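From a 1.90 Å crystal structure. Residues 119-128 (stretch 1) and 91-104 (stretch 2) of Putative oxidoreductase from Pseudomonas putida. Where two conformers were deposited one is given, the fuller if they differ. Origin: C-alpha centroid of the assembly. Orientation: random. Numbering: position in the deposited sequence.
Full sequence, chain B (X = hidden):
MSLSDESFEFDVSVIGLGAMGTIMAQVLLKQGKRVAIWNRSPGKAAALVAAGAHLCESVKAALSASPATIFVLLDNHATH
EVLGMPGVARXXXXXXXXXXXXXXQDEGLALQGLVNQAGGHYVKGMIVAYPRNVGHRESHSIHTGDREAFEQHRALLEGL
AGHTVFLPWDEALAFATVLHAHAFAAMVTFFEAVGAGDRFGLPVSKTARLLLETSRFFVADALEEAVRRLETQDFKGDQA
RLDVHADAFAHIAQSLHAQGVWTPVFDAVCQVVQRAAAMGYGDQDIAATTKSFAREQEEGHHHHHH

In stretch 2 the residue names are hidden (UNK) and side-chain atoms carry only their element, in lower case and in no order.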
# COMPACT_ATOMS: atom_id res chain seq x y z
N GLY B 119 26.22 -13.22 31.88
CA GLY B 119 26.47 -14.47 31.16
C GLY B 119 25.28 -15.02 30.38
O GLY B 119 25.25 -16.20 29.98
N GLY B 120 24.30 -14.17 30.14
CA GLY B 120 23.17 -14.55 29.31
C GLY B 120 23.32 -13.97 27.92
O GLY B 120 24.33 -13.35 27.61
N HIS B 121 22.32 -14.13 27.08
CA HIS B 121 22.40 -13.65 25.71
C HIS B 121 21.17 -12.83 25.50
O HIS B 121 20.10 -13.19 26.01
CB HIS B 121 22.42 -14.84 24.76
CG HIS B 121 23.46 -15.84 25.13
ND1 HIS B 121 24.81 -15.64 24.91
CD2 HIS B 121 23.36 -17.04 25.78
CE1 HIS B 121 25.49 -16.68 25.36
NE2 HIS B 121 24.64 -17.54 25.90
N TYR B 122 21.32 -11.71 24.82
CA TYR B 122 20.21 -10.78 24.68
C TYR B 122 19.79 -10.68 23.22
O TYR B 122 20.62 -10.41 22.35
CB TYR B 122 20.62 -9.41 25.21
CG TYR B 122 19.53 -8.40 25.04
CD1 TYR B 122 18.49 -8.30 25.97
CD2 TYR B 122 19.53 -7.54 23.94
CE1 TYR B 122 17.49 -7.34 25.81
CE2 TYR B 122 18.52 -6.61 23.76
CZ TYR B 122 17.51 -6.52 24.70
OH TYR B 122 16.50 -5.59 24.49
N VAL B 123 18.53 -11.00 22.93
CA VAL B 123 17.98 -10.74 21.58
C VAL B 123 16.84 -9.76 21.66
O VAL B 123 15.91 -9.94 22.48
CB VAL B 123 17.47 -12.07 20.91
CG1 VAL B 123 16.89 -11.78 19.53
CG2 VAL B 123 18.60 -13.10 20.80
N LYS B 124 16.88 -8.72 20.84
CA LYS B 124 15.77 -7.77 20.81
C LYS B 124 14.87 -8.19 19.63
O LYS B 124 15.37 -8.51 18.58
CB LYS B 124 16.26 -6.34 20.57
CG LYS B 124 15.12 -5.32 20.35
CD LYS B 124 15.74 -3.89 19.99
CE LYS B 124 14.60 -2.83 19.85
NZ LYS B 124 13.85 -2.80 21.16
N GLY B 125 13.55 -8.22 19.83
CA GLY B 125 12.67 -8.56 18.71
C GLY B 125 11.66 -7.44 18.46
O GLY B 125 11.30 -6.67 19.38
N MSE B 126 11.27 -7.30 17.19
CA MSE B 126 10.15 -6.44 16.78
C MSE B 126 9.21 -7.33 15.95
O MSE B 126 9.62 -7.94 14.96
CB MSE B 126 10.63 -5.25 15.95
CG MSE B 126 11.08 -4.03 16.77
SE MSE B 126 12.83 -3.35 16.17
CE MSE B 126 13.61 -5.12 16.30
N ILE B 127 7.95 -7.35 16.33
CA ILE B 127 7.04 -8.14 15.55
C ILE B 127 6.17 -7.23 14.71
O ILE B 127 5.49 -6.39 15.21
CB ILE B 127 6.25 -9.10 16.39
CG1 ILE B 127 5.29 -9.85 15.53
CG2 ILE B 127 5.52 -8.40 17.47
CD1 ILE B 127 5.14 -11.20 15.94
N VAL B 128 6.23 -7.42 13.41
CA VAL B 128 5.47 -6.60 12.52
C VAL B 128 4.08 -7.15 12.34
O VAL B 128 3.72 -7.61 11.31
CB VAL B 128 6.16 -6.46 11.18
CG1 VAL B 128 5.62 -5.30 10.43
CG2 VAL B 128 7.61 -6.28 11.39
N UNK B 91 20.23 -16.11 37.64
CA UNK B 91 19.40 -16.97 36.77
C UNK B 91 19.45 -16.62 35.28
O UNK B 91 18.98 -17.40 34.45
c UNK B 91 17.95 -16.98 37.26
N UNK B 92 19.99 -15.45 34.93
CA UNK B 92 20.29 -15.11 33.54
C UNK B 92 21.41 -15.96 32.87
O UNK B 92 21.45 -16.07 31.63
c UNK B 92 18.39 -12.73 32.71
c UNK B 92 19.53 -12.65 33.78
c UNK B 92 20.68 -13.62 33.44
c UNK B 92 20.02 -11.20 33.89
N UNK B 93 22.33 -16.53 33.66
CA UNK B 93 23.52 -17.20 33.09
C UNK B 93 23.06 -18.30 32.13
O UNK B 93 22.19 -19.10 32.49
c UNK B 93 24.39 -17.83 34.19
N UNK B 94 23.63 -18.32 30.92
CA UNK B 94 23.31 -19.34 29.93
C UNK B 94 21.85 -19.37 29.48
O UNK B 94 21.37 -20.38 28.96
c UNK B 94 25.63 -21.07 32.14
n UNK B 94 26.99 -20.87 32.07
c UNK B 94 25.12 -20.72 30.94
c UNK B 94 27.29 -20.38 30.88
n UNK B 94 26.18 -20.26 30.18
c UNK B 94 23.73 -20.71 30.43
N UNK B 95 21.16 -18.24 29.62
CA UNK B 95 19.78 -18.12 29.11
C UNK B 95 19.72 -17.04 28.06
O UNK B 95 20.46 -16.07 28.12
c UNK B 95 18.79 -17.74 30.25
n UNK B 95 20.26 -21.79 32.19
n UNK B 95 18.08 -21.04 31.97
c UNK B 95 18.98 -21.84 32.54
n UNK B 95 18.58 -22.69 33.49
c UNK B 95 18.36 -20.09 30.91
c UNK B 95 18.76 -18.72 31.44
N UNK B 96 18.82 -17.19 27.11
CA UNK B 96 18.61 -16.15 26.11
C UNK B 96 17.33 -15.40 26.49
O UNK B 96 16.31 -16.03 26.76
c UNK B 96 18.09 -15.69 23.61
c UNK B 96 18.47 -16.78 24.74
o UNK B 96 19.71 -17.42 24.43
N UNK B 97 17.42 -14.07 26.58
CA UNK B 97 16.25 -13.22 26.76
C UNK B 97 15.89 -12.71 25.40
O UNK B 97 16.74 -12.07 24.73
c UNK B 97 16.62 -11.98 27.64
c UNK B 97 17.17 -12.42 28.99
c UNK B 97 16.33 -13.49 29.68
c UNK B 97 15.42 -11.05 27.85
N UNK B 98 14.64 -12.92 25.00
CA UNK B 98 14.11 -12.35 23.73
C UNK B 98 13.14 -11.21 24.08
O UNK B 98 12.05 -11.46 24.60
c UNK B 98 13.05 -12.87 21.45
c UNK B 98 14.35 -14.64 22.69
c UNK B 98 13.42 -13.44 22.86
N UNK B 99 13.57 -9.97 23.84
CA UNK B 99 12.93 -8.78 24.38
C UNK B 99 12.10 -8.11 23.31
O UNK B 99 12.65 -7.47 22.40
c UNK B 99 13.51 -6.60 25.61
o UNK B 99 12.29 -6.46 25.85
o UNK B 99 14.36 -5.78 25.99
c UNK B 99 14.04 -7.81 24.86
N UNK B 100 10.77 -8.27 23.42
CA UNK B 100 9.83 -7.58 22.53
C UNK B 100 9.27 -6.25 23.10
O UNK B 100 8.40 -5.65 22.47
c UNK B 100 9.89 -11.77 19.66
c UNK B 100 9.08 -9.64 21.27
c UNK B 100 9.75 -11.95 21.02
c UNK B 100 8.66 -8.50 22.14
o UNK B 100 10.28 -12.80 18.86
c UNK B 100 9.22 -9.49 19.90
c UNK B 100 9.34 -10.90 21.82
c UNK B 100 9.61 -10.55 19.08
N UNK B 101 9.75 -5.81 24.27
CA UNK B 101 9.21 -4.61 24.97
C UNK B 101 9.68 -3.38 24.22
O UNK B 101 10.86 -3.27 23.92
o UNK B 101 9.29 -5.57 27.21
c UNK B 101 9.31 -3.15 27.07
c UNK B 101 9.75 -4.49 26.40
N UNK B 102 8.76 -2.45 23.90
CA UNK B 102 9.17 -1.17 23.27
C UNK B 102 10.01 -0.25 24.16
O UNK B 102 9.66 0.07 25.30
c UNK B 102 8.46 0.70 21.78
o UNK B 102 7.17 -1.34 21.98
c UNK B 102 7.98 -0.41 22.71
N UNK B 103 11.05 0.28 23.53
CA UNK B 103 12.32 0.61 24.13
C UNK B 103 12.78 1.89 23.42
O UNK B 103 12.39 2.13 22.27
n UNK B 103 14.84 -0.57 25.59
c UNK B 103 13.24 -0.59 23.78
o UNK B 103 15.59 -0.30 23.48
c UNK B 103 14.66 -0.45 24.28
N UNK B 104 13.59 2.70 24.10
CA UNK B 104 14.33 3.79 23.43
C UNK B 104 15.70 3.27 22.94
O UNK B 104 16.26 2.33 23.55
c UNK B 104 14.51 5.00 24.35
O HOH W 1 25.41 -19.82 27.14
O HOH W 2 12.37 -4.84 22.13
O HOH W 3 9.25 -4.76 20.10

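Position 91 has one side-chain carbon and lies out of reach of stretch 1: Ala91. Position 92 carries four carbons forked at the second, Leu92; its O lies 3.3 Å from Gly120 CA, where a CB on that glycine would clash. Position 93, with a single carbon pointing away, is Ala93. Leu92 and Ala93 open a type II turn that runs to 95.

Position 94 has one carbon and then a five-membered ring of three carbons and two nitrogens, hence His94. Its N donates to Gly119 O at 2.8 Å, and one water joins its ND1 (3.2 Å) to His121 NE2 (2.7 Å). Position 95 shows three carbons, a nitrogen, and a carbon bearing two more nitrogens: Arg95. Its CA-to-CB bond points away, and NE and NH2 are hydrogen-bonded elsewhere in the structure, while Arg95 O accepts from His121 N at 2.9 Å.

Position 96 has one carbon bearing an oxygen and a carbon, so Thr96; its CG2 sits 3.9 Å from Val123 CG2. Position 97, four carbons forked at the first with one arm two carbons long, is Ile97. Its N donates to His121 O (2.9 Å) and its O accepts from Val123 N (2.8 Å). Position 98 carries three carbons, branched at the first: Val98, whose CG2 lies 4.4 Å from Val123 CB.

Position 99 has two carbons, the second bearing two oxygens: Asp99. Its OD2 accepts from Tyr122 OH at 2.6 Å. The backbone N of position 101 donates to Asp99 OD1 at 3.1 Å. Position 100 is a six-carbon ring bearing an oxygen beyond one carbon: Tyr100, with CD1 3.5 Å from Gly125 C. A CB on Gly125 would run into this ring.

Positions 101 and 102 each have a carbon bearing one oxygen and one carbon, Thr101 and Thr102, and neither side chain comes near stretch 1. Position 103 has two carbons; one oxygen and one nitrogen on the second make it Asn103, whose CB lies 3.5 Å from Lys124 NZ. Position 104, one carbon, is Ala104, out of contact.

The contact is a parallel ladder. His121 and Val123 each use both N and O: N to the O of Arg95 and of Ile97 respectively, O to the N of Ile97 and of Asp99. Gly125 N closes the run on Asp99 O at 2.8 Å. Side chains alternate: His121 and Val123 share a face with Thr96 and Val98, Tyr122 and Lys124 with Ile97 and Asp99, where buried Tyr122 OH donates to Asp99 OD2. Glycines admit close backbone and ring.

Stretch 2, residues 91-104: ALAHRTIVDYTTNA
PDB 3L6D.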